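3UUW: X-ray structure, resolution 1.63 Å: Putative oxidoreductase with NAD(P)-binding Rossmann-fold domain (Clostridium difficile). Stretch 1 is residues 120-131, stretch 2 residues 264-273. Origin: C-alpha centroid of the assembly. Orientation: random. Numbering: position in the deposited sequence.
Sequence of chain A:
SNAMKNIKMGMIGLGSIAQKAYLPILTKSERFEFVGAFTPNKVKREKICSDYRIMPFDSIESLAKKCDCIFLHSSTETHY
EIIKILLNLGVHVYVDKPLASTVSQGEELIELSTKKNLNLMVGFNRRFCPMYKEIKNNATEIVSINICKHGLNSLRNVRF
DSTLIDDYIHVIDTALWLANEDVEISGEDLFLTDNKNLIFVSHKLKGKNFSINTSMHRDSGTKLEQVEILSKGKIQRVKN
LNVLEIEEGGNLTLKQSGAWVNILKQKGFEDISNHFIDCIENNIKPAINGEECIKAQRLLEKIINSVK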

ATOM      1  N   LEU A 120      16.222  36.381 -13.933  1.00 15.63           N
ATOM      2  CA  LEU A 120      16.070  35.368 -14.983  1.00 14.53           C
ATOM      3  C   LEU A 120      16.029  34.067 -14.213  1.00 16.55           C
ATOM      4  O   LEU A 120      17.046  33.664 -13.644  1.00 16.99           O
ATOM      5  CB  LEU A 120      17.267  35.410 -15.948  1.00 15.23           C
ATOM      6  CG  LEU A 120      17.326  34.334 -17.036  1.00 15.58           C
ATOM      7  CD1 LEU A 120      16.089  34.347 -17.898  1.00 18.63           C
ATOM      8  CD2 LEU A 120      18.618  34.524 -17.886  1.00 19.01           C
ATOM      9  N   MET A 121      14.842  33.463 -14.128  1.00 15.94           N
ATOM     10  CA  MET A 121      14.628  32.250 -13.338  1.00 15.49           C
ATOM     11  C   MET A 121      14.229  31.080 -14.227  1.00 15.94           C
ATOM     12  O   MET A 121      13.375  31.232 -15.113  1.00 17.34           O
ATOM     13  CB  MET A 121      13.509  32.484 -12.338  1.00 16.16           C
ATOM     14  CG  MET A 121      13.337  31.402 -11.303  1.00 15.19           C
ATOM     15  SD  MET A 121      11.948  31.824 -10.222  1.00 18.77           S
ATOM     16  CE  MET A 121      12.109  30.504  -9.000  1.00 18.42           C
ATOM     17  N   VAL A 122      14.809  29.907 -13.956  1.00 14.27           N
ATOM     18  CA  VAL A 122      14.479  28.676 -14.667  1.00 14.12           C
ATOM     19  C   VAL A 122      13.538  27.848 -13.803  1.00 13.38           C
ATOM     20  O   VAL A 122      13.717  27.721 -12.578  1.00 14.67           O
ATOM     21  CB  VAL A 122      15.742  27.879 -15.049  1.00 15.46           C
ATOM     22  CG1 VAL A 122      15.377  26.538 -15.650  1.00 16.28           C
ATOM     23  CG2 VAL A 122      16.617  28.736 -16.027  1.00 17.57           C
ATOM     24  N   GLY A 123      12.529  27.273 -14.464  1.00 14.94           N
ATOM     25  CA  GLY A 123      11.436  26.585 -13.799  1.00 14.84           C
ATOM     26  C   GLY A 123      11.698  25.189 -13.296  1.00 14.75           C
ATOM     27  O   GLY A 123      11.082  24.189 -13.777  1.00 17.38           O
ATOM     28  N   PHE A 124      12.590  25.084 -12.322  1.00 15.75           N
ATOM     29  CA  PHE A 124      12.843  23.790 -11.687  1.00 14.81           C
ATOM     30  C   PHE A 124      11.815  23.623 -10.584  1.00 14.68           C
ATOM     31  O   PHE A 124      12.100  23.809  -9.397  1.00 14.72           O
ATOM     32  CB  PHE A 124      14.296  23.675 -11.187  1.00 14.78           C
ATOM     33  CG  PHE A 124      15.301  23.553 -12.296  1.00 15.13           C
ATOM     34  CD1 PHE A 124      15.313  22.427 -13.116  1.00 16.81           C
ATOM     35  CD2 PHE A 124      16.251  24.533 -12.509  1.00 17.72           C
ATOM     36  CE1 PHE A 124      16.208  22.323 -14.127  1.00 17.80           C
ATOM     37  CE2 PHE A 124      17.153  24.412 -13.527  1.00 18.86           C
ATOM     38  CZ  PHE A 124      17.135  23.304 -14.327  1.00 19.58           C
ATOM     39  N   ASN A 125      10.593  23.269 -10.990  1.00 14.58           N
ATOM     40  CA  ASN A 125       9.477  23.183 -10.051  1.00 15.18           C
ATOM     41  C   ASN A 125       9.690  22.241  -8.869  1.00 14.89           C
ATOM     42  O   ASN A 125       9.153  22.473  -7.781  1.00 16.19           O
ATOM     43  CB  ASN A 125       8.170  22.837 -10.776  1.00 15.42           C
ATOM     44  CG  ASN A 125       8.272  21.555 -11.536  1.00 17.36           C
ATOM     45  OD1 ASN A 125       8.983  21.492 -12.544  1.00 17.41           O
ATOM     46  ND2 ASN A 125       7.618  20.499 -11.037  1.00 17.55           N
ATOM     47  N   ARG A 126      10.483  21.189  -9.065  1.00 14.70           N
ATOM     48  CA  ARG A 126      10.694  20.209  -8.009  1.00 15.14           C
ATOM     49  C   ARG A 126      11.339  20.819  -6.756  1.00 15.50           C
ATOM     50  O   ARG A 126      11.094  20.346  -5.656  1.00 15.45           O
ATOM     51  CB  ARG A 126      11.452  18.999  -8.559  1.00 13.84           C
ATOM     52  CG  ARG A 126      10.613  18.166  -9.455  1.00 16.06           C
ATOM     53  CD  ARG A 126      11.436  17.273 -10.335  1.00 17.73           C
ATOM     54  NE  ARG A 126      10.562  16.416 -11.109  1.00 17.77           N
ATOM     55  CZ  ARG A 126       9.813  16.826 -12.119  1.00 20.16           C
ATOM     56  NH1 ARG A 126       9.858  18.085 -12.544  1.00 23.12           N
ATOM     57  NH2 ARG A 126       9.013  15.953 -12.734  1.00 23.67           N
ATOM     58  N   ARG A 127      12.119  21.895  -6.916  1.00 15.33           N
ATOM     59  CA  ARG A 127      12.695  22.597  -5.763  1.00 15.24           C
ATOM     60  C   ARG A 127      11.627  23.250  -4.874  1.00 15.55           C
ATOM     61  O   ARG A 127      11.909  23.662  -3.734  1.00 15.63           O
ATOM     62  CB  ARG A 127      13.703  23.637  -6.213  1.00 16.06           C
ATOM     63  CG  ARG A 127      14.854  23.113  -7.024  1.00 17.62           C
ATOM     64  CD  ARG A 127      15.951  24.154  -7.022  1.00 19.00           C
ATOM     65  NE  ARG A 127      16.997  23.924  -8.006  1.00 20.74           N
ATOM     66  CZ  ARG A 127      18.131  24.623  -8.064  1.00 23.38           C
ATOM     67  NH1 ARG A 127      18.417  25.532  -7.139  1.00 22.15           N
ATOM     68  NH2 ARG A 127      19.014  24.377  -9.021  1.00 24.49           N
ATOM     69  N   PHE A 128      10.404  23.359  -5.401  1.00 13.71           N
ATOM     70  CA  PHE A 128       9.273  23.941  -4.693  1.00 14.89           C
ATOM     71  C   PHE A 128       8.154  22.935  -4.425  1.00 15.67           C
ATOM     72  O   PHE A 128       7.083  23.297  -3.918  1.00 15.90           O
ATOM     73  CB  PHE A 128       8.723  25.147  -5.474  1.00 16.25           C
ATOM     74  CG  PHE A 128       9.629  26.331  -5.453  1.00 15.68           C
ATOM     75  CD1 PHE A 128      10.734  26.381  -6.277  1.00 15.94           C
ATOM     76  CD2 PHE A 128       9.409  27.377  -4.579  1.00 17.73           C
ATOM     77  CE1 PHE A 128      11.581  27.452  -6.251  1.00 17.10           C
ATOM     78  CE2 PHE A 128      10.260  28.455  -4.553  1.00 20.74           C
ATOM     79  CZ  PHE A 128      11.346  28.486  -5.389  1.00 18.43           C
ATOM     80  N   CYS A 129       8.392  21.673  -4.791  1.00 14.57           N
ATOM     81  CA  CYS A 129       7.443  20.605  -4.524  1.00 14.95           C
ATOM     82  C   CYS A 129       7.302  20.510  -2.994  1.00 15.54           C
ATOM     83  O   CYS A 129       8.263  20.262  -2.297  1.00 14.48           O
ATOM     84  CB  CYS A 129       7.939  19.304  -5.155  1.00 14.64           C
ATOM     85  SG  CYS A 129       7.056  17.828  -4.614  1.00 15.89           S
ATOM     86  N   PRO A 130       6.094  20.697  -2.475  1.00 15.77           N
ATOM     87  CA  PRO A 130       5.971  20.737  -1.011  1.00 16.72           C
ATOM     88  C   PRO A 130       6.506  19.482  -0.306  1.00 15.60           C
ATOM     89  O   PRO A 130       7.198  19.617   0.697  1.00 16.92           O
ATOM     90  CB  PRO A 130       4.472  20.904  -0.796  1.00 17.58           C
ATOM     91  CG  PRO A 130       4.056  21.721  -1.983  1.00 17.71           C
ATOM     92  CD  PRO A 130       4.853  21.165  -3.127  1.00 16.90           C
ATOM     93  N   MET A 131       6.268  18.297  -0.850  1.00 14.77           N
ATOM     94  CA  MET A 131       6.703  17.075  -0.140  1.00 14.79           C
ATOM     95  C   MET A 131       8.201  16.871  -0.271  1.00 14.73           C
ATOM     96  O   MET A 131       8.834  16.366   0.648  1.00 14.77           O
ATOM     97  CB  MET A 131       5.907  15.863  -0.577  1.00 16.11           C
ATOM     98  CG  MET A 131       4.481  15.874  -0.030  1.00 18.95           C
ATOM     99  SD  MET A 131       3.561  14.467  -0.648  1.00 17.38           S
ATOM    100  CE  MET A 131       2.145  14.470   0.482  1.00 18.54           C
ATOM    101  N   LEU A 264      -1.050  21.400  -9.199  1.00 15.81           N
ATOM    102  CA  LEU A 264       0.052  22.321  -9.486  1.00 15.21           C
ATOM    103  C   LEU A 264       0.731  22.745  -8.187  1.00 13.80           C
ATOM    104  O   LEU A 264       1.936  23.019  -8.155  1.00 14.11           O
ATOM    105  CB  LEU A 264      -0.438  23.514 -10.288  1.00 15.86           C
ATOM    106  CG  LEU A 264      -1.066  23.086 -11.622  1.00 17.56           C
ATOM    107  CD1 LEU A 264      -1.515  24.321 -12.425  1.00 19.35           C
ATOM    108  CD2 LEU A 264      -0.080  22.224 -12.442  1.00 20.44           C
ATOM    109  N   LYS A 265      -0.056  22.779  -7.126  1.00 15.12           N
ATOM    110  CA  LYS A 265       0.486  22.990  -5.800  1.00 14.46           C
ATOM    111  C   LYS A 265       1.330  21.771  -5.437  1.00 15.15           C
ATOM    112  O   LYS A 265       2.458  21.898  -4.923  1.00 14.93           O
ATOM    113  CB  LYS A 265      -0.651  23.184  -4.796  1.00 15.10           C
ATOM    114  CG  LYS A 265      -0.187  23.368  -3.348  1.00 16.41           C
ATOM    115  CD  LYS A 265       0.534  24.692  -3.108  1.00 22.74           C
ATOM    116  CE  LYS A 265       0.822  24.896  -1.642  1.00 24.00           C
ATOM    117  NZ  LYS A 265       1.457  26.238  -1.389  1.00 26.81           N
ATOM    118  N   GLN A 266       0.800  20.574  -5.698  1.00 14.69           N
ATOM    119  CA  GLN A 266       1.541  19.344  -5.400  1.00 14.85           C
ATOM    120  C   GLN A 266       2.889  19.304  -6.079  1.00 14.73           C
ATOM    121  O   GLN A 266       3.861  18.916  -5.461  1.00 14.92           O
ATOM    122  CB  GLN A 266       0.786  18.097  -5.855  1.00 16.12           C
ATOM    123  CG  GLN A 266      -0.534  17.824  -5.177  1.00 15.48           C
ATOM    124  CD  GLN A 266      -1.282  16.684  -5.862  1.00 16.01           C
ATOM    125  OE1 GLN A 266      -0.701  15.910  -6.606  1.00 17.88           O
ATOM    126  NE2 GLN A 266      -2.609  16.644  -5.681  1.00 17.67           N
ATOM    127  N   LYS A 267       2.938  19.681  -7.357  1.00 14.53           N
ATOM    128  CA  LYS A 267       4.155  19.508  -8.150  1.00 14.21           C
ATOM    129  C   LYS A 267       5.143  20.646  -7.984  1.00 13.60           C
ATOM    130  O   LYS A 267       6.284  20.533  -8.429  1.00 16.19           O
ATOM    131  CB  LYS A 267       3.805  19.342  -9.609  1.00 14.94           C
ATOM    132  CG  LYS A 267       2.947  18.105  -9.912  1.00 15.35           C
ATOM    133  CD  LYS A 267       2.466  18.169 -11.335  1.00 17.55           C
ATOM    134  CE  LYS A 267       1.373  17.168 -11.681  1.00 18.53           C
ATOM    135  NZ  LYS A 267       1.756  15.751 -11.353  1.00 20.53           N
ATOM    136  N   GLY A 268       4.741  21.729  -7.316  1.00 14.49           N
ATOM    137  CA  GLY A 268       5.647  22.855  -7.099  1.00 14.82           C
ATOM    138  C   GLY A 268       5.459  24.025  -8.064  1.00 14.70           C
ATOM    139  O   GLY A 268       6.074  25.071  -7.898  1.00 15.12           O
ATOM    140  N   PHE A 269       4.614  23.856  -9.076  1.00 15.17           N
ATOM    141  CA  PHE A 269       4.395  24.928 -10.052  1.00 14.32           C
ATOM    142  C   PHE A 269       3.743  26.151  -9.412  1.00 15.71           C
ATOM    143  O   PHE A 269       4.048  27.283  -9.777  1.00 15.30           O
ATOM    144  CB  PHE A 269       3.554  24.448 -11.227  1.00 14.90           C
ATOM    145  CG  PHE A 269       4.266  23.489 -12.117  1.00 14.63           C
ATOM    146  CD1 PHE A 269       5.261  23.949 -12.982  1.00 18.13           C
ATOM    147  CD2 PHE A 269       3.998  22.133 -12.077  1.00 16.09           C
ATOM    148  CE1 PHE A 269       5.929  23.086 -13.810  1.00 17.44           C
ATOM    149  CE2 PHE A 269       4.671  21.242 -12.895  1.00 17.33           C
ATOM    150  CZ  PHE A 269       5.650  21.707 -13.769  1.00 18.21           C
ATOM    151  N   GLU A 270       2.812  25.931  -8.486  1.00 15.29           N
ATOM    152  CA  GLU A 270       2.151  27.035  -7.836  1.00 16.31           C
ATOM    153  C   GLU A 270       3.130  27.870  -7.011  1.00 16.62           C
ATOM    154  O   GLU A 270       3.192  29.104  -7.150  1.00 15.80           O
ATOM    155  CB  GLU A 270       0.947  26.531  -6.991  1.00 18.12           C
ATOM    156  CG  GLU A 270       0.218  27.624  -6.288  1.00 19.38           C
ATOM    157  CD  GLU A 270      -1.133  27.197  -5.728  1.00 23.77           C
ATOM    158  OE1 GLU A 270      -1.581  27.818  -4.759  1.00 33.41           O
ATOM    159  OE2 GLU A 270      -1.755  26.279  -6.279  1.00 28.74           O
ATOM    160  N   ASP A 271       3.944  27.214  -6.209  1.00 14.79           N
ATOM    161  CA  ASP A 271       4.837  27.954  -5.340  1.00 15.64           C
ATOM    162  C   ASP A 271       5.990  28.601  -6.108  1.00 13.66           C
ATOM    163  O   ASP A 271       6.386  29.727  -5.780  1.00 15.31           O
ATOM    164  CB  ASP A 271       5.307  27.087  -4.202  1.00 15.83           C
ATOM    165  CG  ASP A 271       4.165  26.762  -3.232  1.00 20.48           C
ATOM    166  OD1 ASP A 271       3.272  27.637  -3.039  1.00 22.46           O
ATOM    167  OD2 ASP A 271       4.147  25.648  -2.695  1.00 19.64           O
ATOM    168  N   ILE A 272       6.488  27.929  -7.142  1.00 14.47           N
ATOM    169  CA  ILE A 272       7.607  28.507  -7.891  1.00 14.36           C
ATOM    170  C   ILE A 272       7.140  29.759  -8.641  1.00 14.82           C
ATOM    171  O   ILE A 272       7.854  30.759  -8.700  1.00 15.39           O
ATOM    172  CB  ILE A 272       8.308  27.507  -8.841  1.00 13.21           C
ATOM    173  CG1 ILE A 272       9.683  28.062  -9.237  1.00 13.69           C
ATOM    174  CG2 ILE A 272       7.446  27.151 -10.100  1.00 12.98           C
ATOM    175  CD1 ILE A 272      10.528  27.073 -10.026  1.00 13.31           C
ATOM    176  N   SER A 273       5.941  29.697  -9.218  1.00 14.35           N
ATOM    177  CA  SER A 273       5.423  30.832  -9.985  1.00 14.63           C
ATOM    178  C   SER A 273       5.166  32.016  -9.027  1.00 15.60           C
ATOM    179  O   SER A 273       5.512  33.173  -9.332  1.00 14.61           O
ATOM    180  CB  SER A 273       4.184  30.429 -10.788  1.00 14.94           C
ATOM    181  OG  SER A 273       4.481  29.342 -11.689  1.00 18.77           O
TER
HETATM  182  O   HOH W   1       6.531  24.733  -1.803  1.00 22.24           O
HETATM  183  O   HOH W   2       3.982  17.653  -2.902  1.00 16.74           O

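A glycine at a helix break can let two distant chain segments approach at backbone distance, and this putative oxidoreductase offers a compact example. Stretch 1 leaves a strand, makes a 3-10 turn over residues 125-128 and enters a new helix at Pro130, with Cys129 as its N-cap residue. In stretch 2 one helix stops and another starts, and Gly268 serves as the joint: it departs from helical angles with a phi of 99° and occupies the N-cap position of the helix that follows. Here the backbones converge, with Cys129 CA 3.9 Å from Gly268 CA. A side chain would not fit. A CB on Gly268 would clash with Asn125 O and Cys129 N, and the positive phi would also jam it against the preceding carbonyl. The bare CA instead makes CA-H...O contacts, 3.6 Å from Gly268 CA to Asn125 O and 3.5 Å from Gly268 CA to Phe128 O.

Around this joint, side chains complete the fit. The carbonyl of Lys267, just before Gly268, receives a nearly straight hydrogen bond from Asn125, with ND2 2.9 Å from Lys267 O. The same asparagine lies over one face of the Phe269 ring, its CB 3.9 Å from the ring centroid. Phe128 is covered in turn by Ile272, whose CA stands 4.0 Å from the centroid of the Phe128 ring. Ile272 buries the largest area of any residue here, and its CG1 also meets Met121 CE at 3.5 Å, an apolar contact that reaches back to the strand.

Two waters add bridges. One molecule donates to both Phe128 O (2.6 Å from its oxygen) and Asp271 OD2 (2.7 Å); Asp271 is also held by a salt bridge within its own stretch, Lys265 NZ to Asp271 OD1 at 2.8 Å. A second water links Met131 N to Gln266 O.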